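Local coordinates for protein phosphoribosylaminoimidazole-succinocarboxamide synthase (PDB 3KRE) that catalyses the ATP-dependent joining of L-aspartate to a carboxylated aminoimidazole ribotide, giving SAICAR in de novo purine biosynthesis, at residues F201-N206 with S210-A215; E252-H255 with A259-N262. All coordinates share one frame; numbering follows the deposited sequence.

In the fold
Both contacts are local, each made by segments with three residues between them. Contact 1 closes the beta hairpin of strands 192-204 and 213-214. Contact 2 comes later in the chain, where helix 246-257 gives way to the C-terminal tail. Their centres lie 28 Å apart and their nearest atoms about 15 Å, so they do not touch. The large antiparallel sheet relates them: strand 192-204, which carries residues 201-204 of contact 1, also pairs with strand 223-227, and Val253 of contact 2 packs on Leu225 of that strand. One contact thus pairs the two strands of a hairpin in the sheet, while the other ends a helix packed against helix 67-84.

Contact 1: F201-N206 with S210-A215; sequences FGKLHN and SDLFLA. With EDO (1,2-ethanediol), chain M.
Gly202 and Phe213 form an antiparallel hydrogen-bonded pair, each backbone N donating to the other's O at 2.9 Å, and Phe201 faces Leu214 in the neighbouring non-hydrogen-bonded pair. Beyond this ladder a side chain takes over the bonding: Leu204 N donates to Ser210 OG at 2.7 Å with an N-H...O angle of 155°. With OG anti to the Ser210 nitrogen (chi1 -180°), the hydroxyl reaches across to Leu204 while giving its own proton to Asp211 O, on a lone pair in the carbonyl plane. Accepting one bond and donating another, it has its rotation fixed.

Lys203 runs along this same stretch. Lys203 CB rests 3.6 Å from Ser210 OG, its CG 3.8 Å from Asp211 O with Leu212 CD2 close by, and its CD 3.7 Å from Ser210 O. A bend at chi3 (-86°) then turns CE out of the line of the earlier carbons, and NZ ends in a salt bridge with Glu168. The Lys203 chain runs alongside Leu212, both extending in one direction.

Two CH-pi contacts flank the ladder. Leu214 CD1 stands over one face of the Phe201 ring, 3.9 Å from its centroid, whereas Leu204 CD2 covers a face of the Phe213 ring at 4.2 Å from the centroid, with Gly202 O at that ring's edge.

The result is a beta hairpin in which Leu204 and Ala215 touch strand 99-107, both through Ile105. Phe201 and Leu212 instead pack on helix 166-189 through Ile172, and Asp211 forms salt bridges with Lys88 and, on that helix, Lys171.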
# COMPACT_ATOMS: atom_id res chain seq x y z
N PHE A 201 7.78 1.18 4.47
CA PHE A 201 8.55 2.38 4.73
C PHE A 201 10.00 2.14 4.34
O PHE A 201 10.47 1.01 4.33
CB PHE A 201 8.50 2.71 6.21
CG PHE A 201 7.13 3.20 6.71
CD1 PHE A 201 6.85 4.55 6.84
CD2 PHE A 201 6.15 2.27 7.06
CE1 PHE A 201 5.58 4.96 7.31
CE2 PHE A 201 4.89 2.71 7.51
CZ PHE A 201 4.64 4.02 7.66
N GLY A 202 10.71 3.24 4.11
CA GLY A 202 12.14 3.17 3.86
C GLY A 202 12.85 4.36 4.49
O GLY A 202 12.22 5.22 5.09
N LYS A 203 14.16 4.36 4.39
CA LYS A 203 14.95 5.40 4.99
C LYS A 203 15.90 5.94 3.96
O LYS A 203 16.31 5.20 3.01
CB LYS A 203 15.70 4.87 6.20
CG LYS A 203 14.80 4.56 7.38
CD LYS A 203 15.53 4.57 8.69
CE LYS A 203 16.17 3.28 9.02
NZ LYS A 203 16.98 3.43 10.31
N LEU A 204 16.23 7.23 4.14
CA LEU A 204 17.17 7.90 3.24
C LEU A 204 18.51 7.24 3.31
O LEU A 204 19.02 6.81 4.38
CB LEU A 204 17.32 9.40 3.48
CG LEU A 204 16.09 10.31 3.52
CD1 LEU A 204 16.43 11.69 4.06
CD2 LEU A 204 15.46 10.41 2.12
N HIS A 205 19.04 7.15 2.09
CA HIS A 205 20.43 6.91 1.78
C HIS A 205 21.32 7.61 2.69
O HIS A 205 21.21 8.84 2.81
CB HIS A 205 20.82 7.52 0.44
N ASN A 206 22.23 6.85 3.26
CA ASN A 206 23.43 7.44 3.81
C ASN A 206 23.09 8.41 4.94
O ASN A 206 23.86 9.30 5.25
CB ASN A 206 24.16 8.22 2.72
CG ASN A 206 24.66 7.34 1.55
OD1 ASN A 206 24.62 6.10 1.60
ND2 ASN A 206 25.18 7.99 0.54
N SER A 210 17.89 9.06 9.48
CA SER A 210 16.75 9.24 8.60
C SER A 210 15.45 8.93 9.35
O SER A 210 15.38 7.98 10.11
CB SER A 210 16.87 8.29 7.41
OG SER A 210 15.79 8.44 6.54
N ASP A 211 14.42 9.73 9.12
CA ASP A 211 13.09 9.37 9.61
C ASP A 211 12.53 8.31 8.63
O ASP A 211 13.18 7.94 7.65
CB ASP A 211 12.21 10.62 9.71
CG ASP A 211 11.01 10.46 10.66
OD1 ASP A 211 10.73 9.36 11.19
OD2 ASP A 211 10.35 11.51 10.87
N LEU A 212 11.34 7.79 8.95
CA LEU A 212 10.70 6.76 8.18
C LEU A 212 9.87 7.42 7.09
O LEU A 212 9.03 8.29 7.37
CB LEU A 212 9.80 5.93 9.12
CG LEU A 212 10.53 5.19 10.24
CD1 LEU A 212 9.51 4.51 11.22
CD2 LEU A 212 11.53 4.18 9.65
N PHE A 213 10.15 7.05 5.84
CA PHE A 213 9.45 7.60 4.68
C PHE A 213 8.51 6.56 4.15
O PHE A 213 8.93 5.45 3.83
CB PHE A 213 10.44 8.00 3.60
CG PHE A 213 11.21 9.25 3.97
CD1 PHE A 213 10.83 10.49 3.49
CD2 PHE A 213 12.23 9.17 4.90
CE1 PHE A 213 11.49 11.63 3.87
CE2 PHE A 213 12.91 10.36 5.31
CZ PHE A 213 12.56 11.55 4.78
N LEU A 214 7.26 6.95 3.95
CA LEU A 214 6.31 6.05 3.33
C LEU A 214 6.70 5.79 1.86
O LEU A 214 6.99 6.72 1.08
CB LEU A 214 4.89 6.62 3.39
CG LEU A 214 3.79 5.64 3.01
CD1 LEU A 214 3.66 4.52 4.04
CD2 LEU A 214 2.50 6.44 2.89
N ALA A 215 6.69 4.52 1.48
CA ALA A 215 7.15 4.11 0.14
C ALA A 215 6.11 3.22 -0.54
O ALA A 215 4.93 3.29 -0.20
CB ALA A 215 8.47 3.43 0.29
C1 EDO M . 23.88 2.41 3.11
O1 EDO M . 24.68 3.55 2.74
C2 EDO M . 22.37 2.61 2.88
O2 EDO M . 22.06 3.88 2.29

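Contact 2: E252-H255 with A259-N262; sequences EVAH and AIPN. With EDO (1,2-ethanediol), chain H.
Ala254 O, near the C-terminal end of helix 246-257, accepts an almost straight hydrogen bond from Ala259 N at 3.0 Å (N-H...O 175°), which lies in the carbonyl plane and spans five residues in place of the helical four. Ala254 O takes a second bond from a water at 2.9 Å, and that water in turn accepts from Ile260 N at 3.1 Å. One carbonyl, directly and through solvent, thus holds two successive amides of the departing chain.

A 6→1 bond of this kind, from residue i+5 back to residue i, is the outer bond of a Schellman motif; on its own it is consistent with that way of ending a helix but does not prove it. An apolar contact accompanies it: Ala254 CB meets both CG1 and CD1 of Ile260, the former at 4.1 Å. Ile260 CG1 sits beside its own backbone N (chi1 -65°), which carries the longer branch back over the helix. Ile260 CD1, at the tip, also comes 4.1 Å from His255 CD2, approaching the imidazole obliquely, while the bridging water lies near the plane of that ring, at its edge.

Helix 67-84 packs against this end of the chain, with Phe77 against Ala259, Leu70 against Ile260 and Tyr73 against Pro261. Glu252 OE1, earlier on helix 246-257, accepts a hydrogen bond from a 1,2-ethanediol, probably from the crystallisation liquor, which is also hydrogen-bonded to Lys232 and Asn245.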
# COMPACT_ATOMS: atom_id res chain seq x y z
N GLU A 252 -13.75 3.12 -10.25
CA GLU A 252 -14.65 3.75 -9.28
C GLU A 252 -13.88 4.47 -8.16
O GLU A 252 -14.23 5.61 -7.77
CB GLU A 252 -15.62 2.71 -8.72
CG GLU A 252 -16.60 3.21 -7.64
CD GLU A 252 -17.77 2.25 -7.34
OE1 GLU A 252 -18.10 1.37 -8.18
OE2 GLU A 252 -18.40 2.41 -6.27
N VAL A 253 -12.84 3.83 -7.64
CA VAL A 253 -12.04 4.45 -6.58
C VAL A 253 -11.42 5.74 -7.16
O VAL A 253 -11.49 6.83 -6.55
CB VAL A 253 -10.94 3.52 -6.05
CG1 VAL A 253 -10.00 4.28 -5.04
CG2 VAL A 253 -11.56 2.27 -5.42
N ALA A 254 -10.83 5.64 -8.35
CA ALA A 254 -10.22 6.82 -8.97
C ALA A 254 -11.21 7.95 -9.21
O ALA A 254 -10.91 9.13 -8.97
CB ALA A 254 -9.52 6.47 -10.26
N HIS A 255 -12.39 7.60 -9.69
CA HIS A 255 -13.39 8.61 -9.94
C HIS A 255 -13.86 9.30 -8.70
O HIS A 255 -13.98 10.51 -8.68
CB HIS A 255 -14.58 8.01 -10.66
CG HIS A 255 -14.31 7.66 -12.08
ND1 HIS A 255 -15.14 6.85 -12.82
CD2 HIS A 255 -13.29 8.02 -12.90
CE1 HIS A 255 -14.64 6.72 -14.04
NE2 HIS A 255 -13.53 7.43 -14.11
N ALA A 259 -8.97 11.44 -8.74
CA ALA A 259 -7.52 11.23 -8.81
C ALA A 259 -6.92 11.35 -10.19
O ALA A 259 -5.70 11.38 -10.32
CB ALA A 259 -7.14 9.87 -8.20
N ILE A 260 -7.75 11.33 -11.24
CA ILE A 260 -7.24 11.30 -12.60
C ILE A 260 -7.09 12.75 -13.06
O ILE A 260 -8.07 13.49 -13.05
CB ILE A 260 -8.18 10.53 -13.55
CG1 ILE A 260 -8.25 9.05 -13.13
CG2 ILE A 260 -7.71 10.57 -15.01
CD1 ILE A 260 -9.30 8.25 -13.93
N PRO A 261 -5.87 13.16 -13.43
CA PRO A 261 -5.69 14.53 -13.95
C PRO A 261 -6.31 14.77 -15.33
O PRO A 261 -6.56 13.83 -16.09
CB PRO A 261 -4.16 14.68 -14.03
CG PRO A 261 -3.60 13.35 -13.94
CD PRO A 261 -4.63 12.38 -13.45
N ASN A 262 -6.57 16.05 -15.62
CA ASN A 262 -7.09 16.49 -16.94
C ASN A 262 -6.08 16.36 -18.09
O ASN A 262 -4.86 16.39 -17.87
CB ASN A 262 -7.59 17.95 -16.85
CG ASN A 262 -8.95 18.08 -16.15
OD1 ASN A 262 -9.52 17.09 -15.70
ND2 ASN A 262 -9.46 19.31 -16.05
C1 EDO H . -17.17 -1.76 -8.67
O1 EDO H . -18.54 -1.41 -8.42
C2 EDO H . -16.98 -2.89 -9.68
O2 EDO H . -17.86 -2.68 -10.80
O HOH W 1 -10.75 10.59 -11.44